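PDB 6M6T: 4-alpha-glucanotransferase from Streptococcus agalactiae, which is an amylomaltase-family enzyme with a TIM-barrel fold that binds glycan ligands. Local coordinates for residues H70-D75 / Y196-E201; L76-L79 / S84-D87. One frame throughout, in Å; residues are numbered along the deposited sequence.

Contact 1. Residues H70-D75 / Y196-E201; sequences HLIDFD and YKQWFE
Ile72 and Gln198 have the nearest CA atoms across the contact, 7.4 Å apart, where the loop leading into helix 74-78 passes the middle of helix 182-208. That gap is too wide for backbone to meet backbone, and one side chain bridges it. Gln198 points toward the loop; its CG stands beside the backbone N and anti to the carbonyl carbon (chi1 -53°), and the chain runs extended from there, so the amide is carried straight out from the helix. Its OE1 accepts the backbone N-H of Asp73, with Asp73 N to Gln198 OE1 at 3.1 Å. The bond is nearly straight at the hydrogen, 170°, and the donor lies a little off the amide's carbonyl plane. Carbon packs beside this oxygen: Asp73 CB is 3.8 Å from Gln198 OE1, and Ile72 brings its CA to 4.0 Å from Gln198 OE1, with CG2 slightly farther off.

While its N-H is given to the glutamine, the Asp73 side chain works on the helix it precedes. With CG anti to the backbone N (chi1 -176°), the carboxylate sits beside the carbonyl end of its own residue; OD2 accepts the backbone N of Leu76 in the first turn, and OD1 is hydrogen-bonded to Thr24 OG1. Both carboxylate oxygens of this buried acid therefore have partners, and the helix N terminus may well help stabilise its negative charge. Arg109 NH2 makes a weak hydrogen bond to Ile72 O, the preceding carbonyl.

The arrangement is an aspartate N-cap whose own peptide N-H is held by a glutamine from another helix. It fastens the start of helix 74-78 to the long helix that leads into strand 212-217 of the TIM barrel.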
ATOM      1  N   HIS A  70      -2.564  -7.588  11.165  1.00 45.71           N
ATOM      2  CA  HIS A  70      -3.997  -7.835  11.056  1.00 51.37           C
ATOM      3  C   HIS A  70      -4.332  -8.812   9.939  1.00 49.03           C
ATOM      4  O   HIS A  70      -5.421  -9.388   9.935  1.00 46.10           O
ATOM      5  CB  HIS A  70      -4.742  -6.522  10.830  1.00 50.67           C
ATOM      6  CG  HIS A  70      -4.723  -5.614  12.015  1.00 51.70           C
ATOM      7  ND1 HIS A  70      -5.286  -4.356  11.995  1.00 55.89           N
ATOM      8  CD2 HIS A  70      -4.216  -5.785  13.259  1.00 58.11           C
ATOM      9  CE1 HIS A  70      -5.122  -3.787  13.178  1.00 66.42           C
ATOM     10  NE2 HIS A  70      -4.472  -4.632  13.961  1.00 66.39           N
ATOM     11  N   LEU A  71      -3.429  -9.009   8.992  1.00 53.14           N
ATOM     12  CA  LEU A  71      -3.712  -9.827   7.830  1.00 45.97           C
ATOM     13  C   LEU A  71      -3.367 -11.289   8.048  1.00 48.11           C
ATOM     14  O   LEU A  71      -3.621 -12.102   7.154  1.00 56.76           O
ATOM     15  CB  LEU A  71      -2.962  -9.287   6.604  1.00 41.28           C
ATOM     16  CG  LEU A  71      -3.141  -7.796   6.343  1.00 40.93           C
ATOM     17  CD1 LEU A  71      -2.640  -7.417   4.956  1.00 39.26           C
ATOM     18  CD2 LEU A  71      -4.593  -7.418   6.514  1.00 46.65           C
ATOM     19  N   ILE A  72      -2.812 -11.650   9.204  1.00 50.94           N
ATOM     20  CA  ILE A  72      -2.556 -13.057   9.498  1.00 55.50           C
ATOM     21  C   ILE A  72      -3.879 -13.803   9.647  1.00 57.43           C
ATOM     22  O   ILE A  72      -4.849 -13.293  10.236  1.00 54.53           O
ATOM     23  CB  ILE A  72      -1.678 -13.190  10.750  1.00 52.58           C
ATOM     24  CG1 ILE A  72      -0.211 -13.130  10.331  1.00 46.52           C
ATOM     25  CG2 ILE A  72      -1.972 -14.484  11.495  1.00 43.96           C
ATOM     26  CD1 ILE A  72       0.720 -13.115  11.487  1.00 45.77           C
ATOM     27  N   ASP A  73      -3.944 -15.002   9.075  1.00 47.43           N
ATOM     28  CA  ASP A  73      -5.187 -15.755   9.041  1.00 57.49           C
ATOM     29  C   ASP A  73      -5.228 -16.733  10.200  1.00 56.35           C
ATOM     30  O   ASP A  73      -4.310 -17.545  10.371  1.00 53.69           O
ATOM     31  CB  ASP A  73      -5.360 -16.511   7.724  1.00 63.37           C
ATOM     32  CG  ASP A  73      -6.707 -17.214   7.636  1.00 60.13           C
ATOM     33  OD1 ASP A  73      -7.756 -16.538   7.799  1.00 60.06           O
ATOM     34  OD2 ASP A  73      -6.703 -18.441   7.411  1.00 65.37           O
ATOM     35  N   PHE A  74      -6.306 -16.663  10.979  1.00 51.06           N
ATOM     36  CA  PHE A  74      -6.464 -17.605  12.072  1.00 60.09           C
ATOM     37  C   PHE A  74      -6.692 -19.030  11.570  1.00 64.18           C
ATOM     38  O   PHE A  74      -6.247 -19.983  12.218  1.00 59.07           O
ATOM     39  CB  PHE A  74      -7.609 -17.152  12.974  1.00 67.44           C
ATOM     40  CG  PHE A  74      -7.299 -15.917  13.760  1.00 64.72           C
ATOM     41  CD1 PHE A  74      -5.985 -15.492  13.913  1.00 61.19           C
ATOM     42  CD2 PHE A  74      -8.312 -15.182  14.346  1.00 66.27           C
ATOM     43  CE1 PHE A  74      -5.690 -14.360  14.637  1.00 54.47           C
ATOM     44  CE2 PHE A  74      -8.021 -14.041  15.070  1.00 69.84           C
ATOM     45  CZ  PHE A  74      -6.705 -13.632  15.218  1.00 60.86           C
ATOM     46  N   ASP A  75      -7.363 -19.200  10.424  1.00 62.48           N
ATOM     47  CA  ASP A  75      -7.661 -20.546   9.937  1.00 58.53           C
ATOM     48  C   ASP A  75      -6.391 -21.265   9.501  1.00 55.80           C
ATOM     49  O   ASP A  75      -6.169 -22.430   9.855  1.00 61.52           O
ATOM     50  CB  ASP A  75      -8.669 -20.485   8.785  1.00 63.57           C
ATOM     51  CG  ASP A  75     -10.073 -20.096   9.244  1.00 70.25           C
ATOM     52  OD1 ASP A  75     -10.507 -20.567  10.325  1.00 67.26           O
ATOM     53  OD2 ASP A  75     -10.740 -19.316   8.519  1.00 66.73           O
ATOM     54  N   TYR A 196       5.267 -13.576   7.116  1.00 46.10           N
ATOM     55  CA  TYR A 196       6.036 -13.870   5.916  1.00 47.13           C
ATOM     56  C   TYR A 196       5.768 -15.285   5.412  1.00 48.93           C
ATOM     57  O   TYR A 196       5.638 -15.488   4.200  1.00 45.21           O
ATOM     58  CB  TYR A 196       7.520 -13.627   6.167  1.00 50.07           C
ATOM     59  CG  TYR A 196       7.870 -12.189   5.912  1.00 49.95           C
ATOM     60  CD1 TYR A 196       7.331 -11.182   6.711  1.00 49.11           C
ATOM     61  CD2 TYR A 196       8.706 -11.823   4.854  1.00 57.31           C
ATOM     62  CE1 TYR A 196       7.629  -9.846   6.489  1.00 44.84           C
ATOM     63  CE2 TYR A 196       9.010 -10.484   4.616  1.00 52.00           C
ATOM     64  CZ  TYR A 196       8.459  -9.505   5.439  1.00 49.03           C
ATOM     65  OH  TYR A 196       8.735  -8.180   5.227  1.00 51.35           O
ATOM     66  N   LYS A 197       5.658 -16.270   6.318  1.00 51.84           N
ATOM     67  CA  LYS A 197       5.320 -17.639   5.915  1.00 48.43           C
ATOM     68  C   LYS A 197       4.015 -17.679   5.106  1.00 47.05           C
ATOM     69  O   LYS A 197       3.977 -18.190   3.973  1.00 42.11           O
ATOM     70  CB  LYS A 197       5.237 -18.520   7.167  1.00 51.26           C
ATOM     71  CG  LYS A 197       5.206 -20.029   6.946  1.00 55.38           C
ATOM     72  CD  LYS A 197       4.080 -20.667   7.773  1.00 63.11           C
ATOM     73  CE  LYS A 197       4.458 -22.048   8.295  1.00 66.82           C
ATOM     74  NZ  LYS A 197       5.018 -22.897   7.208  1.00 67.67           N
ATOM     75  N   GLN A 198       2.947 -17.081   5.656  1.00 46.81           N
ATOM     76  CA  GLN A 198       1.647 -17.069   4.982  1.00 49.44           C
ATOM     77  C   GLN A 198       1.687 -16.260   3.690  1.00 52.34           C
ATOM     78  O   GLN A 198       1.183 -16.708   2.644  1.00 51.23           O
ATOM     79  CB  GLN A 198       0.575 -16.531   5.934  1.00 39.08           C
ATOM     80  CG  GLN A 198       0.593 -17.297   7.247  1.00 41.20           C
ATOM     81  CD  GLN A 198      -0.741 -17.375   7.954  1.00 45.73           C
ATOM     82  OE1 GLN A 198      -1.607 -16.520   7.790  1.00 45.97           O
ATOM     83  NE2 GLN A 198      -0.907 -18.412   8.771  1.00 55.37           N
ATOM     84  N   TRP A 199       2.293 -15.068   3.739  1.00 48.82           N
ATOM     85  CA  TRP A 199       2.329 -14.213   2.563  1.00 47.67           C
ATOM     86  C   TRP A 199       3.079 -14.877   1.415  1.00 44.55           C
ATOM     87  O   TRP A 199       2.651 -14.799   0.263  1.00 46.07           O
ATOM     88  CB  TRP A 199       2.973 -12.861   2.870  1.00 51.89           C
ATOM     89  CG  TRP A 199       3.406 -12.263   1.577  1.00 44.93           C
ATOM     90  CD1 TRP A 199       4.659 -12.288   1.024  1.00 42.86           C
ATOM     91  CD2 TRP A 199       2.554 -11.646   0.619  1.00 41.20           C
ATOM     92  NE1 TRP A 199       4.633 -11.694  -0.216  1.00 48.55           N
ATOM     93  CE2 TRP A 199       3.350 -11.293  -0.484  1.00 43.59           C
ATOM     94  CE3 TRP A 199       1.192 -11.348   0.593  1.00 44.12           C
ATOM     95  CZ2 TRP A 199       2.828 -10.663  -1.598  1.00 41.98           C
ATOM     96  CZ3 TRP A 199       0.679 -10.708  -0.506  1.00 44.83           C
ATOM     97  CH2 TRP A 199       1.493 -10.372  -1.590  1.00 40.35           C
ATOM     98  N   PHE A 200       4.219 -15.498   1.692  1.00 42.67           N
ATOM     99  CA  PHE A 200       4.956 -16.095   0.592  1.00 44.37           C
ATOM    100  C   PHE A 200       4.275 -17.359   0.093  1.00 52.12           C
ATOM    101  O   PHE A 200       4.367 -17.672  -1.100  1.00 48.53           O
ATOM    102  CB  PHE A 200       6.410 -16.329   1.000  1.00 43.19           C
ATOM    103  CG  PHE A 200       7.284 -15.091   0.802  1.00 54.89           C
ATOM    104  CD1 PHE A 200       7.367 -14.480  -0.454  1.00 45.37           C
ATOM    105  CD2 PHE A 200       7.968 -14.514   1.868  1.00 47.60           C
ATOM    106  CE1 PHE A 200       8.128 -13.354  -0.651  1.00 46.44           C
ATOM    107  CE2 PHE A 200       8.735 -13.393   1.683  1.00 55.07           C
ATOM    108  CZ  PHE A 200       8.823 -12.805   0.410  1.00 55.03           C
ATOM    109  N   GLU A 201       3.529 -18.060   0.959  1.00 56.11           N
ATOM    110  CA  GLU A 201       2.643 -19.108   0.457  1.00 55.19           C
ATOM    111  C   GLU A 201       1.655 -18.551  -0.568  1.00 52.19           C
ATOM    112  O   GLU A 201       1.473 -19.123  -1.653  1.00 51.05           O
ATOM    113  CB  GLU A 201       1.895 -19.762   1.614  1.00 56.01           C
ATOM    114  CG  GLU A 201       2.587 -20.992   2.187  1.00 57.97           C
ATOM    115  CD  GLU A 201       2.028 -21.368   3.550  1.00 67.56           C
ATOM    116  OE1 GLU A 201       2.744 -22.057   4.320  1.00 65.33           O
ATOM    117  OE2 GLU A 201       0.877 -20.949   3.846  1.00 63.94           O
TER

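Contact 2. Residues L76-L79 / S84-D87; sequences LLTL and SKDD
The peptide group joining Ser84 to Lys85 presents one face to Thr78, whose hydroxyl stands over the carbonyl carbon: Thr78 OG1 is 3.6 Å from Ser84 C, almost directly above the plane, and equally far from Ser84 O. Past the hydroxyl, the methyl group meets the lysine's aliphatic chain, Thr78 CG2 lying 4.4 Å from Lys85 CE. The threonine torsion sets this division of labour: CG2 is anti to the backbone N, while OG1 stands beside it (chi1 -74°). The hydroxyl's main partner is Tyr88 OH, and its place beside the backbone N also lets it reach back a turn for a weak hydrogen bond to Phe74 O.

The second flat group is the carboxylate of Asp87. Ser84 N donates to Asp87 OD2 over 3.3 Å, coming from above the carboxylate plane, 54° out of it. Ser84 OG weakly accepts the backbone N of Asp86, which makes 84-86 an ST turn, though a loose one. These two bonds fold 84-87 back on itself, and a long, weak ion pair joins Asp87 OD1 to Lys115.

The threonine hydroxyl thus bonds to Tyr88 and, weakly, Phe74, while the hydrogen bonds of 84-87 described here lie within the turn. What joins the two segments is van der Waals contact at the protein surface, and the turn probably keeps its shape mainly through its own bonds.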
ATOM      1  N   LEU A  76      -5.556 -20.592   8.710  1.00 56.64           N
ATOM      2  CA  LEU A  76      -4.273 -21.170   8.333  1.00 56.20           C
ATOM      3  C   LEU A  76      -3.455 -21.542   9.560  1.00 57.21           C
ATOM      4  O   LEU A  76      -2.699 -22.525   9.539  1.00 46.95           O
ATOM      5  CB  LEU A  76      -3.509 -20.184   7.455  1.00 52.54           C
ATOM      6  CG  LEU A  76      -3.748 -20.304   5.949  1.00 54.16           C
ATOM      7  CD1 LEU A  76      -2.889 -19.285   5.213  1.00 56.86           C
ATOM      8  CD2 LEU A  76      -3.449 -21.717   5.472  1.00 38.65           C
ATOM      9  N   LEU A  77      -3.616 -20.769  10.641  1.00 61.18           N
ATOM     10  CA  LEU A  77      -2.905 -20.991  11.894  1.00 63.96           C
ATOM     11  C   LEU A  77      -3.468 -22.172  12.668  1.00 65.64           C
ATOM     12  O   LEU A  77      -2.717 -22.878  13.356  1.00 66.75           O
ATOM     13  CB  LEU A  77      -2.971 -19.735  12.766  1.00 56.63           C
ATOM     14  CG  LEU A  77      -1.908 -18.663  12.616  1.00 49.80           C
ATOM     15  CD1 LEU A  77      -1.894 -17.844  13.891  1.00 47.39           C
ATOM     16  CD2 LEU A  77      -0.551 -19.286  12.322  1.00 48.68           C
ATOM     17  N   THR A  78      -4.784 -22.379  12.589  1.00 63.45           N
ATOM     18  CA  THR A  78      -5.400 -23.550  13.199  1.00 61.12           C
ATOM     19  C   THR A  78      -4.930 -24.818  12.505  1.00 63.11           C
ATOM     20  O   THR A  78      -4.486 -25.766  13.161  1.00 72.59           O
ATOM     21  CB  THR A  78      -6.924 -23.428  13.143  1.00 64.99           C
ATOM     22  OG1 THR A  78      -7.355 -22.456  14.108  1.00 66.47           O
ATOM     23  CG2 THR A  78      -7.600 -24.779  13.423  1.00 62.00           C
ATOM     24  N   LEU A  79      -4.951 -24.824  11.175  1.00 62.01           N
ATOM     25  CA  LEU A  79      -4.538 -26.002  10.416  1.00 63.88           C
ATOM     26  C   LEU A  79      -3.068 -26.372  10.639  1.00 63.62           C
ATOM     27  O   LEU A  79      -2.595 -27.379  10.103  1.00 69.73           O
ATOM     28  CB  LEU A  79      -4.811 -25.793   8.918  1.00 65.48           C
ATOM     29  CG  LEU A  79      -6.227 -26.115   8.412  1.00 70.01           C
ATOM     30  CD1 LEU A  79      -7.333 -25.204   8.988  1.00 60.92           C
ATOM     31  CD2 LEU A  79      -6.254 -26.111   6.880  1.00 72.10           C
ATOM     32  N   SER A  84      -6.567 -23.617  18.068  1.00 69.15           N
ATOM     33  CA  SER A  84      -7.795 -24.266  17.634  1.00 66.98           C
ATOM     34  C   SER A  84      -8.811 -23.170  17.316  1.00 71.62           C
ATOM     35  O   SER A  84      -8.529 -21.979  17.465  1.00 74.81           O
ATOM     36  CB  SER A  84      -8.319 -25.230  18.704  1.00 70.99           C
ATOM     37  OG  SER A  84      -9.360 -24.640  19.466  1.00 79.65           O
ATOM     38  N   LYS A  85     -10.006 -23.564  16.860  1.00 76.95           N
ATOM     39  CA  LYS A  85     -11.009 -22.573  16.477  1.00 79.46           C
ATOM     40  C   LYS A  85     -12.045 -22.291  17.557  1.00 80.25           C
ATOM     41  O   LYS A  85     -12.858 -21.377  17.374  1.00 84.65           O
ATOM     42  CB  LYS A  85     -11.687 -22.954  15.126  1.00 82.78           C
ATOM     43  CG  LYS A  85     -12.535 -24.187  15.026  1.00 88.41           C
ATOM     44  CD  LYS A  85     -13.000 -24.338  13.559  1.00 79.69           C
ATOM     45  CE  LYS A  85     -11.837 -24.158  12.598  1.00 72.99           C
ATOM     46  NZ  LYS A  85     -12.230 -24.485  11.207  1.00 72.60           N
ATOM     47  N   ASP A  86     -12.044 -23.050  18.662  1.00 83.03           N
ATOM     48  CA  ASP A  86     -12.794 -22.551  19.827  1.00 82.16           C
ATOM     49  C   ASP A  86     -12.074 -21.335  20.510  1.00 88.15           C
ATOM     50  O   ASP A  86     -12.439 -20.859  21.604  1.00 84.92           O
ATOM     51  CB  ASP A  86     -13.039 -23.689  20.828  1.00 90.58           C
ATOM     52  CG  ASP A  86     -14.465 -24.282  20.731  1.00 98.60           C
ATOM     53  OD1 ASP A  86     -15.392 -23.582  20.263  1.00 98.75           O
ATOM     54  OD2 ASP A  86     -14.675 -25.449  21.140  1.00 92.89           O
ATOM     55  N   ASP A  87     -11.041 -20.853  19.812  1.00 92.53           N
ATOM     56  CA  ASP A  87     -10.287 -19.664  20.179  1.00 83.02           C
ATOM     57  C   ASP A  87     -10.731 -18.418  19.421  1.00 81.66           C
ATOM     58  O   ASP A  87     -10.531 -17.302  19.917  1.00 81.97           O
ATOM     59  CB  ASP A  87      -8.795 -19.905  19.924  1.00 74.72           C
ATOM     60  CG  ASP A  87      -8.216 -21.008  20.812  1.00 83.25           C
ATOM     61  OD1 ASP A  87      -8.889 -21.406  21.795  1.00 85.80           O
ATOM     62  OD2 ASP A  87      -7.094 -21.484  20.523  1.00 79.80           O
TER

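After strand 43-45 the chain reaches 70-75, enters the short helix 74-78 and turns at once: contact 2 closes a small loop, with only four residues between its segments. The chain then runs on through a largely helical excursion before helix 182-208 returns it to the barrel at strand 212-217, and contact 1 closes that far larger loop. Contact 2 is nested inside it. Helix 74-78 serves both: Asp73 at its N-cap, with Leu76 and Leu77, meets the long helix, while Thr78 meets the surface turn. The two sites, centres about 13 Å apart, meet where Gln198 NE2 packs 3.4 Å from Leu76 CB and where Leu77 touches Gln198 and Ile72.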